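Local coordinates for protein 4-carboxymuconolactone decarboxylase (Sinorhizobium meliloti, PDB 4G9Q) that probably acts as a trimeric lyase of benzoate degradation, decarboxylating 4-carboxymuconolactone, although a peroxiredoxin-type activity is also possible for its family, at residues Asp202-Thr207 with Asn225-Asn230; Ala118-Trp123 with Thr221-Lys226; Glu37-Ser42 with Tyr56-Leu61. All coordinates share one frame; numbering follows the deposited sequence.

Interaction 1: residues Asp202-Thr207 with Asn225-Asn230; sequences DRSLVT and NKALDN
Ser204 presses onto Ala227 where helix 200-213 meets the C-terminal part of helix 220-229. The two small residues allow a close approach: their CA atoms are only 4.9 Å apart. Followed outward, the Ser204 side chain first meets hydrocarbon and then an amide. Its CB lies against the backbone of Ala227, 3.5 Å from Ala227 CA, and also touches the Ala227 methyl, with 3.7 Å between the two CB atoms. The next atom, OG, is set beside the backbone N of its own residue (chi1 -73°), which turns it away from the Ala227 methyl, to the side of the helix where Lys226 and Asn230 lie. There it receives a weak hydrogen bond from Asn230 ND2, 3.1 Å from Ser204 OG and bent to 131° at the hydrogen. Asn230 is just beyond the last helical residue but is still tied to it, its N bonding to Lys226 O at 2.8 Å. The same hydroxyl makes a second weak hydrogen bond, to Pro200 O one turn back in its own helix, so two loose bonds serve a buried oxygen.

Close by, Lys226 CG passes 3.8 Å from Ser204 OG; the lysine chain stays extended as far as CE and bends at its last torsion, and Lys226 forms a cation-pi contact with Trp193. The loop residue Trp193 also touches the Ser204 side chain and so adjoins both helices where they meet.

Other side chains of the two helices pack outward. Val206 and Thr207 turn to helix 107-120, where Thr207 OG1 is hydrogen-bonded to His116, and Leu205 packs on helix 73-86. Leu228, pointing away from Ser204, rests on Val263 and Arg267, placing helix 220-229 between helices 200-213 and 250-267 in this all-helical fold.

Interaction 2: residues Ala118-Trp123 with Thr221-Lys226; sequences AYYSGW and TFHLNK
Tyr120 and His223 form a water-bridged aromatic pair inside the all-alpha fold, joining the C-terminal end of helix 107-120, in the first carboxymuconolactone decarboxylase-type region, to helix 220-229 in the second. The backbones are far apart, with 11.6 Å between Tyr120 CA and His223 CA, so the side chains reach toward each other from opposite directions. Their ring planes are nearly perpendicular, at 85°, but meet obliquely. The closest approach is 3.7 Å, from Tyr120 OH to His223 CE1, and Tyr120 CE1 lies 3.8 Å from His223 NE2.

A water joins the polar ends. It is 2.6 Å from Tyr120 OH and 3.1 Å from His223 NE2, and it lies in the plane of each ring, at the edge. The neighbouring Phe222 places CD2 over the centre of one His223 face and probably limits the rotation of the imidazole. Trp193 meets the His223 ring with planes inclined by about 20°, and its NE1 is hydrogen-bonded to Tyr120 OH. Tyr120 also stacks on His116, while Tyr119 and Trp123 face a neighbouring subunit.

Chemically, the buried phenol and imidazole are linked through a solvent molecule: the indole N-H of Trp193 and the water share the phenolic oxygen, and the same water also bonds His223 NE2.

Interaction 3: residues Glu37-Ser42 with Tyr56-Leu61; sequences EGRRFS and YTQQRL
Arg39 and Gln58 approach each other at the surface of the all-alpha fold, where the loop leading to the Ser42 N-cap of helix 43-47 runs beside a pi-type turn of helix 51-65. Their contact is polar and sparse. The two side chains come from opposite directions with the guanidinium and amide planes only 16° apart. Arg39 NH1 lies 3.4 Å from Gln58 OE1 and is hydrogen-bonded to Gln33.

Hydrogen bonds inside the loop hold the arginine. A bend at chi3 (42°) turns the guanidinium back onto the chain, where it grips one carbonyl oxygen side-on: Arg39 NE is 3.0 Å from Phe41 O, and Arg39 NH2 is 3.1 Å from Phe41 O. Both bonds lie close to the guanidinium plane, which fixes its rotation. Just beyond, the side chain of Ser42 caps the first turn of the next helix.

Charge pairing adds a link to the opposing helix, since Arg39 NH2 forms a salt bridge with Glu54. That helix is itself irregular here: in its pi-type turn, Tyr56 O accepts from both Arg60 N and Leu61 N. The far side of this turn faces a neighbouring subunit, whose Asp191 forms a salt bridge with Arg60. Next to the turn, Tyr56 CE1 sits 3.3 Å above the Arg60 guanidinium plane, over its centre.

Overall arrangement
Interactions 1 and 2 are neighbours and share helix 220-229; they meet where Thr207 CG2 packs 3.7 Å from His223 ND1. Interaction 2 is buried and interaction 1 partly so, whereas interaction 3 lies at the surface, its centre about 29 Å from the centre of each of the others. Chemistry follows place: small residues bring helices together in interaction 1, two aromatic side chains and a bridging water join well-separated backbones in interaction 2, and interaction 3 relies on arginine and amide groups. Across the trimer, the segments of interactions 2 and 3 do meet, as Trp123 of one subunit bonds to Thr57 of a neighbouring subunit.

Interaction 1: residues Asp202-Thr207 with Asn225-Asn230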
loop_
_atom_site.group_PDB
_atom_site.type_symbol
_atom_site.label_atom_id
_atom_site.label_comp_id
_atom_site.label_asym_id
_atom_site.label_seq_id
_atom_site.Cartn_x
_atom_site.Cartn_y
_atom_site.Cartn_z
ATOM N N ASP A 202 12.758 -2.332 21.400
ATOM C CA ASP A 202 11.976 -1.285 20.752
ATOM C C ASP A 202 12.183 -1.257 19.240
ATOM O O ASP A 202 11.246 -0.975 18.494
ATOM C CB ASP A 202 12.301 0.078 21.361
ATOM C CG ASP A 202 11.908 0.169 22.824
ATOM O OD1 ASP A 202 10.836 -0.355 23.185
ATOM O OD2 ASP A 202 12.666 0.768 23.614
ATOM N N ARG A 203 13.403 -1.543 18.792
ATOM C CA ARG A 203 13.673 -1.629 17.354
ATOM C C ARG A 203 12.902 -2.798 16.738
ATOM O O ARG A 203 12.343 -2.678 15.649
ATOM C CB ARG A 203 15.173 -1.748 17.074
ATOM C CG ARG A 203 15.546 -1.474 15.619
ATOM C CD ARG A 203 17.057 -1.537 15.392
ATOM N NE ARG A 203 17.777 -0.486 16.117
ATOM C CZ ARG A 203 17.949 0.760 15.675
ATOM N NH1 ARG A 203 17.447 1.146 14.503
ATOM N NH2 ARG A 203 18.619 1.630 16.417
ATOM N N SER A 204 12.857 -3.919 17.453
ATOM C CA SER A 204 12.067 -5.068 17.020
ATOM C C SER A 204 10.574 -4.743 17.045
ATOM O O SER A 204 9.837 -5.144 16.141
ATOM C CB SER A 204 12.372 -6.285 17.892
ATOM O OG SER A 204 13.658 -6.807 17.585
ATOM N N LEU A 205 10.140 -4.019 18.078
ATOM C CA LEU A 205 8.746 -3.579 18.191
ATOM C C LEU A 205 8.313 -2.758 16.971
ATOM O O LEU A 205 7.280 -3.041 16.364
ATOM C CB LEU A 205 8.527 -2.785 19.487
ATOM C CG LEU A 205 7.122 -2.222 19.736
ATOM C CD1 LEU A 205 6.094 -3.349 19.802
ATOM C CD2 LEU A 205 7.088 -1.388 21.008
ATOM N N VAL A 206 9.100 -1.748 16.612
ATOM C CA VAL A 206 8.756 -0.918 15.453
ATOM C C VAL A 206 8.795 -1.723 14.146
ATOM O O VAL A 206 7.976 -1.496 13.255
ATOM C CB VAL A 206 9.595 0.396 15.352
ATOM C CG1 VAL A 206 9.270 1.341 16.517
ATOM C CG2 VAL A 206 11.079 0.125 15.292
ATOM N N THR A 207 9.734 -2.667 14.050
ATOM C CA THR A 207 9.839 -3.529 12.872
ATOM C C THR A 207 8.599 -4.413 12.722
ATOM O O THR A 207 7.993 -4.439 11.648
ATOM C CB THR A 207 11.120 -4.392 12.883
ATOM O OG1 THR A 207 12.257 -3.542 13.073
ATOM C CG2 THR A 207 11.276 -5.158 11.568
ATOM N N ASN A 225 10.303 -13.531 16.546
ATOM C CA ASN A 225 11.257 -14.287 17.351
ATOM C C ASN A 225 12.303 -13.363 17.954
ATOM O O ASN A 225 12.605 -13.447 19.139
ATOM C CB ASN A 225 11.929 -15.389 16.531
ATOM C CG ASN A 225 11.093 -16.643 16.443
ATOM O OD1 ASN A 225 10.783 -17.120 15.352
ATOM N ND2 ASN A 225 10.730 -17.192 17.594
ATOM N N LYS A 226 12.827 -12.458 17.132
ATOM C CA LYS A 226 13.821 -11.491 17.589
ATOM C C LYS A 226 13.268 -10.575 18.688
ATOM O O LYS A 226 13.950 -10.314 19.676
ATOM C CB LYS A 226 14.358 -10.687 16.400
ATOM C CG LYS A 226 15.655 -9.941 16.673
ATOM C CD LYS A 226 16.224 -9.348 15.385
ATOM C CE LYS A 226 17.477 -8.505 15.644
ATOM N NZ LYS A 226 18.602 -9.295 16.236
ATOM N N ALA A 227 12.028 -10.116 18.520
ATOM C CA ALA A 227 11.358 -9.274 19.513
ATOM C C ALA A 227 11.196 -9.995 20.848
ATOM O O ALA A 227 11.443 -9.422 21.910
ATOM C CB ALA A 227 9.989 -8.824 18.989
ATOM N N LEU A 228 10.776 -11.256 20.780
ATOM C CA LEU A 228 10.591 -12.067 21.979
ATOM C C LEU A 228 11.940 -12.345 22.645
ATOM O O LEU A 228 12.052 -12.229 23.865
ATOM C CB LEU A 228 9.838 -13.362 21.653
ATOM C CG LEU A 228 8.391 -13.200 21.158
ATOM C CD1 LEU A 228 7.879 -14.504 20.569
ATOM C CD2 LEU A 228 7.435 -12.695 22.253
ATOM N N ASP A 229 12.954 -12.670 21.836
ATOM C CA ASP A 229 14.341 -12.809 22.320
ATOM C C ASP A 229 14.813 -11.525 23.002
ATOM O O ASP A 229 15.518 -11.576 24.015
ATOM C CB ASP A 229 15.314 -13.138 21.176
ATOM C CG ASP A 229 15.129 -14.538 20.601
ATOM O OD1 ASP A 229 14.396 -15.369 21.183
ATOM O OD2 ASP A 229 15.729 -14.804 19.537
ATOM N N ASN A 230 14.419 -10.380 22.439
ATOM C CA ASN A 230 14.824 -9.069 22.950
ATOM C C ASN A 230 14.021 -8.574 24.158
ATOM O O ASN A 230 14.318 -7.515 24.718
ATOM C CB ASN A 230 14.818 -8.022 21.824
ATOM C CG ASN A 230 15.962 -8.216 20.833
ATOM O OD1 ASN A 230 16.925 -8.936 21.105
ATOM N ND2 ASN A 230 15.858 -7.566 19.672
#

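Interaction 2: residues Ala118-Trp123 with Thr221-Lys226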
loop_
_atom_site.group_PDB
_atom_site.type_symbol
_atom_site.label_atom_id
_atom_site.label_comp_id
_atom_site.label_asym_id
_atom_site.label_seq_id
_atom_site.Cartn_x
_atom_site.Cartn_y
_atom_site.Cartn_z
ATOM N N ALA A 118 13.236 3.844 7.119
ATOM C CA ALA A 118 13.779 4.134 5.783
ATOM C C ALA A 118 14.219 2.825 5.130
ATOM O O ALA A 118 13.971 2.588 3.941
ATOM C CB ALA A 118 14.947 5.105 5.871
ATOM N N TYR A 119 14.842 1.961 5.929
ATOM C CA TYR A 119 15.305 0.667 5.442
ATOM C C TYR A 119 14.185 -0.362 5.349
ATOM O O TYR A 119 14.129 -1.123 4.389
ATOM C CB TYR A 119 16.424 0.131 6.332
ATOM C CG TYR A 119 17.691 0.943 6.246
ATOM C CD1 TYR A 119 18.665 0.653 5.286
ATOM C CD2 TYR A 119 17.919 1.999 7.126
ATOM C CE1 TYR A 119 19.846 1.405 5.211
ATOM C CE2 TYR A 119 19.085 2.755 7.054
ATOM C CZ TYR A 119 20.037 2.456 6.099
ATOM O OH TYR A 119 21.187 3.204 6.044
ATOM N N TYR A 120 13.296 -0.388 6.341
ATOM C CA TYR A 120 12.283 -1.448 6.409
ATOM C C TYR A 120 10.972 -1.152 5.696
ATOM O O TYR A 120 10.298 -2.082 5.227
ATOM C CB TYR A 120 12.073 -1.935 7.853
ATOM C CG TYR A 120 13.125 -2.943 8.236
ATOM C CD1 TYR A 120 12.942 -4.298 7.970
ATOM C CD2 TYR A 120 14.333 -2.540 8.812
ATOM C CE1 TYR A 120 13.913 -5.231 8.288
ATOM C CE2 TYR A 120 15.314 -3.474 9.142
ATOM C CZ TYR A 120 15.097 -4.814 8.877
ATOM O OH TYR A 120 16.053 -5.750 9.188
ATOM N N SER A 121 10.609 0.125 5.609
ATOM C CA SER A 121 9.401 0.530 4.892
ATOM C C SER A 121 9.740 1.150 3.540
ATOM O O SER A 121 8.959 1.052 2.589
ATOM C CB SER A 121 8.556 1.487 5.731
ATOM O OG SER A 121 8.139 0.862 6.938
ATOM N N GLY A 122 10.907 1.774 3.447
ATOM C CA GLY A 122 11.337 2.390 2.189
ATOM C C GLY A 122 11.679 3.850 2.383
ATOM O O GLY A 122 11.098 4.523 3.237
ATOM N N TRP A 123 12.621 4.342 1.581
ATOM C CA TRP A 123 13.169 5.681 1.772
ATOM C C TRP A 123 12.099 6.762 1.696
ATOM O O TRP A 123 12.094 7.691 2.504
ATOM C CB TRP A 123 14.272 5.958 0.749
ATOM C CG TRP A 123 15.521 6.475 1.382
ATOM C CD1 TRP A 123 15.966 7.765 1.396
ATOM C CD2 TRP A 123 16.486 5.707 2.102
ATOM N NE1 TRP A 123 17.155 7.849 2.083
ATOM C CE2 TRP A 123 17.498 6.598 2.524
ATOM C CE3 TRP A 123 16.598 4.347 2.427
ATOM C CZ2 TRP A 123 18.611 6.176 3.261
ATOM C CZ3 TRP A 123 17.704 3.926 3.158
ATOM C CH2 TRP A 123 18.696 4.842 3.567
ATOM N N THR A 221 7.981 -13.944 11.074
ATOM C CA THR A 221 8.549 -15.050 11.866
ATOM C C THR A 221 9.911 -14.656 12.452
ATOM O O THR A 221 10.115 -14.718 13.670
ATOM C CB THR A 221 8.631 -16.372 11.068
ATOM O OG1 THR A 221 7.305 -16.810 10.742
ATOM C CG2 THR A 221 9.328 -17.469 11.877
ATOM N N PHE A 222 10.827 -14.231 11.586
ATOM C CA PHE A 222 12.158 -13.821 12.023
ATOM C C PHE A 222 12.092 -12.692 13.051
ATOM O O PHE A 222 12.707 -12.772 14.120
ATOM C CB PHE A 222 13.012 -13.405 10.816
ATOM C CG PHE A 222 14.412 -12.989 11.178
ATOM C CD1 PHE A 222 15.428 -13.938 11.286
ATOM C CD2 PHE A 222 14.713 -11.651 11.415
ATOM C CE1 PHE A 222 16.724 -13.555 11.627
ATOM C CE2 PHE A 222 16.006 -11.257 11.757
ATOM C CZ PHE A 222 17.012 -12.212 11.862
ATOM N N HIS A 223 11.332 -11.645 12.738
ATOM C CA HIS A 223 11.332 -10.459 13.580
ATOM C C HIS A 223 10.536 -10.570 14.871
ATOM O O HIS A 223 10.870 -9.915 15.854
ATOM C CB HIS A 223 11.004 -9.202 12.766
ATOM C CG HIS A 223 12.122 -8.805 11.855
ATOM N ND1 HIS A 223 13.279 -8.218 12.320
ATOM C CD2 HIS A 223 12.295 -8.976 10.523
ATOM C CE1 HIS A 223 14.104 -8.014 11.307
ATOM N NE2 HIS A 223 13.532 -8.471 10.207
ATOM N N LEU A 224 9.506 -11.415 14.876
ATOM C CA LEU A 224 8.772 -11.682 16.115
ATOM C C LEU A 224 9.617 -12.518 17.075
ATOM O O LEU A 224 9.659 -12.239 18.272
ATOM C CB LEU A 224 7.420 -12.343 15.843
ATOM C CG LEU A 224 6.584 -12.711 17.078
ATOM C CD1 LEU A 224 6.263 -11.490 17.940
ATOM C CD2 LEU A 224 5.312 -13.418 16.645
ATOM N N ASN A 225 10.303 -13.531 16.546
ATOM C CA ASN A 225 11.257 -14.287 17.351
ATOM C C ASN A 225 12.303 -13.363 17.954
ATOM O O ASN A 225 12.605 -13.447 19.139
ATOM C CB ASN A 225 11.929 -15.389 16.531
ATOM C CG ASN A 225 11.093 -16.643 16.443
ATOM O OD1 ASN A 225 10.783 -17.120 15.352
ATOM N ND2 ASN A 225 10.730 -17.192 17.594
ATOM N N LYS A 226 12.827 -12.458 17.132
ATOM C CA LYS A 226 13.821 -11.491 17.589
ATOM C C LYS A 226 13.268 -10.575 18.688
ATOM O O LYS A 226 13.950 -10.314 19.676
ATOM C CB LYS A 226 14.358 -10.687 16.400
ATOM C CG LYS A 226 15.655 -9.941 16.673
ATOM C CD LYS A 226 16.224 -9.348 15.385
ATOM C CE LYS A 226 17.477 -8.505 15.644
ATOM N NZ LYS A 226 18.602 -9.295 16.236
HETATM O O HOH W 1 15.626 -8.041 8.017
#

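Interaction 3: residues Glu37-Ser42 with Tyr56-Leu61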
loop_
_atom_site.group_PDB
_atom_site.type_symbol
_atom_site.label_atom_id
_atom_site.label_comp_id
_atom_site.label_asym_id
_atom_site.label_seq_id
_atom_site.Cartn_x
_atom_site.Cartn_y
_atom_site.Cartn_z
ATOM N N GLU A 37 -7.690 19.417 19.701
ATOM C CA GLU A 37 -7.337 20.548 18.833
ATOM C C GLU A 37 -6.141 20.291 17.909
ATOM O O GLU A 37 -5.977 20.982 16.900
ATOM C CB GLU A 37 -7.085 21.809 19.665
ATOM C CG GLU A 37 -8.351 22.558 20.059
ATOM C CD GLU A 37 -8.074 23.949 20.611
ATOM O OE1 GLU A 37 -6.887 24.322 20.752
ATOM O OE2 GLU A 37 -9.049 24.673 20.906
ATOM N N GLY A 38 -5.316 19.304 18.257
ATOM C CA GLY A 38 -4.131 18.961 17.468
ATOM C C GLY A 38 -4.397 18.032 16.294
ATOM O O GLY A 38 -3.492 17.740 15.511
ATOM N N ARG A 39 -5.641 17.569 16.176
ATOM C CA ARG A 39 -6.045 16.656 15.104
ATOM C C ARG A 39 -6.116 17.355 13.752
ATOM O O ARG A 39 -6.442 18.544 13.678
ATOM C CB ARG A 39 -7.409 16.040 15.422
ATOM C CG ARG A 39 -7.385 14.959 16.492
ATOM C CD ARG A 39 -8.785 14.671 17.046
ATOM N NE ARG A 39 -9.812 14.615 16.001
ATOM C CZ ARG A 39 -10.999 14.023 16.130
ATOM N NH1 ARG A 39 -11.333 13.404 17.256
ATOM N NH2 ARG A 39 -11.856 14.040 15.117
ATOM N N ARG A 40 -5.811 16.608 12.691
ATOM C CA ARG A 40 -5.929 17.103 11.319
ATOM C C ARG A 40 -7.370 17.532 11.037
ATOM O O ARG A 40 -7.614 18.650 10.576
ATOM C CB ARG A 40 -5.472 16.026 10.325
ATOM C CG ARG A 40 -5.523 16.422 8.846
ATOM C CD ARG A 40 -4.451 17.444 8.475
ATOM N NE ARG A 40 -3.092 16.955 8.723
ATOM C CZ ARG A 40 -1.984 17.556 8.294
ATOM N NH1 ARG A 40 -2.058 18.676 7.582
ATOM N NH2 ARG A 40 -0.796 17.034 8.572
ATOM N N PHE A 41 -8.314 16.635 11.325
ATOM C CA PHE A 41 -9.737 16.936 11.200
ATOM C C PHE A 41 -10.398 16.975 12.574
ATOM O O PHE A 41 -10.211 16.070 13.388
ATOM C CB PHE A 41 -10.439 15.917 10.293
ATOM C CG PHE A 41 -9.919 15.894 8.882
ATOM C CD1 PHE A 41 -10.105 16.985 8.034
ATOM C CD2 PHE A 41 -9.248 14.776 8.396
ATOM C CE1 PHE A 41 -9.624 16.960 6.728
ATOM C CE2 PHE A 41 -8.765 14.742 7.092
ATOM C CZ PHE A 41 -8.952 15.836 6.257
ATOM N N SER A 42 -11.166 18.033 12.815
ATOM C CA SER A 42 -11.875 18.233 14.075
ATOM C C SER A 42 -13.040 17.250 14.208
ATOM O O SER A 42 -13.525 16.739 13.200
ATOM C CB SER A 42 -12.403 19.664 14.149
ATOM O OG SER A 42 -13.457 19.864 13.217
ATOM N N TYR A 56 -17.080 6.116 17.525
ATOM C CA TYR A 56 -16.217 4.941 17.653
ATOM C C TYR A 56 -14.781 5.321 18.020
ATOM O O TYR A 56 -14.136 4.635 18.817
ATOM C CB TYR A 56 -16.215 4.121 16.359
ATOM C CG TYR A 56 -17.453 3.286 16.092
ATOM C CD1 TYR A 56 -18.159 2.673 17.129
ATOM C CD2 TYR A 56 -17.884 3.064 14.785
ATOM C CE1 TYR A 56 -19.281 1.875 16.868
ATOM C CE2 TYR A 56 -18.999 2.274 14.515
ATOM C CZ TYR A 56 -19.692 1.688 15.557
ATOM O OH TYR A 56 -20.788 0.903 15.283
ATOM N N THR A 57 -14.287 6.414 17.444
ATOM C CA THR A 57 -12.936 6.897 17.752
ATOM C C THR A 57 -12.816 7.181 19.248
ATOM O O THR A 57 -11.880 6.717 19.914
ATOM C CB THR A 57 -12.590 8.166 16.940
ATOM O OG1 THR A 57 -12.629 7.861 15.544
ATOM C CG2 THR A 57 -11.191 8.680 17.304
ATOM N N GLN A 58 -13.790 7.919 19.771
ATOM C CA GLN A 58 -13.799 8.287 21.179
ATOM C C GLN A 58 -14.009 7.086 22.096
ATOM O O GLN A 58 -13.205 6.842 22.998
ATOM C CB GLN A 58 -14.855 9.372 21.445
ATOM C CG GLN A 58 -14.612 10.678 20.680
ATOM C CD GLN A 58 -13.193 11.210 20.825
ATOM O OE1 GLN A 58 -12.542 11.551 19.834
ATOM N NE2 GLN A 58 -12.705 11.278 22.059
ATOM N N GLN A 59 -15.071 6.324 21.851
ATOM C CA GLN A 59 -15.467 5.267 22.779
ATOM C C GLN A 59 -14.675 3.969 22.657
ATOM O O GLN A 59 -14.398 3.321 23.668
ATOM C CB GLN A 59 -16.961 4.984 22.662
ATOM C CG GLN A 59 -17.823 6.182 23.030
ATOM C CD GLN A 59 -19.295 5.855 23.071
ATOM O OE1 GLN A 59 -19.718 4.791 22.615
ATOM N NE2 GLN A 59 -20.092 6.772 23.619
ATOM N N ARG A 60 -14.337 3.585 21.430
ATOM C CA ARG A 60 -13.656 2.314 21.186
ATOM C C ARG A 60 -12.148 2.473 21.056
ATOM O O ARG A 60 -11.392 1.851 21.803
ATOM C CB ARG A 60 -14.219 1.624 19.943
ATOM C CG ARG A 60 -15.676 1.238 20.097
ATOM C CD ARG A 60 -16.170 0.476 18.894
ATOM N NE ARG A 60 -17.442 -0.159 19.210
ATOM C CZ ARG A 60 -18.144 -0.924 18.379
ATOM N NH1 ARG A 60 -17.725 -1.156 17.139
ATOM N NH2 ARG A 60 -19.276 -1.465 18.803
ATOM N N LEU A 61 -11.706 3.300 20.112
ATOM C CA LEU A 61 -10.274 3.437 19.861
ATOM C C LEU A 61 -9.558 4.040 21.067
ATOM O O LEU A 61 -8.672 3.414 21.650
ATOM C CB LEU A 61 -10.004 4.244 18.588
ATOM C CG LEU A 61 -8.536 4.322 18.155
ATOM C CD1 LEU A 61 -7.925 2.929 17.966
ATOM C CD2 LEU A 61 -8.412 5.172 16.895
#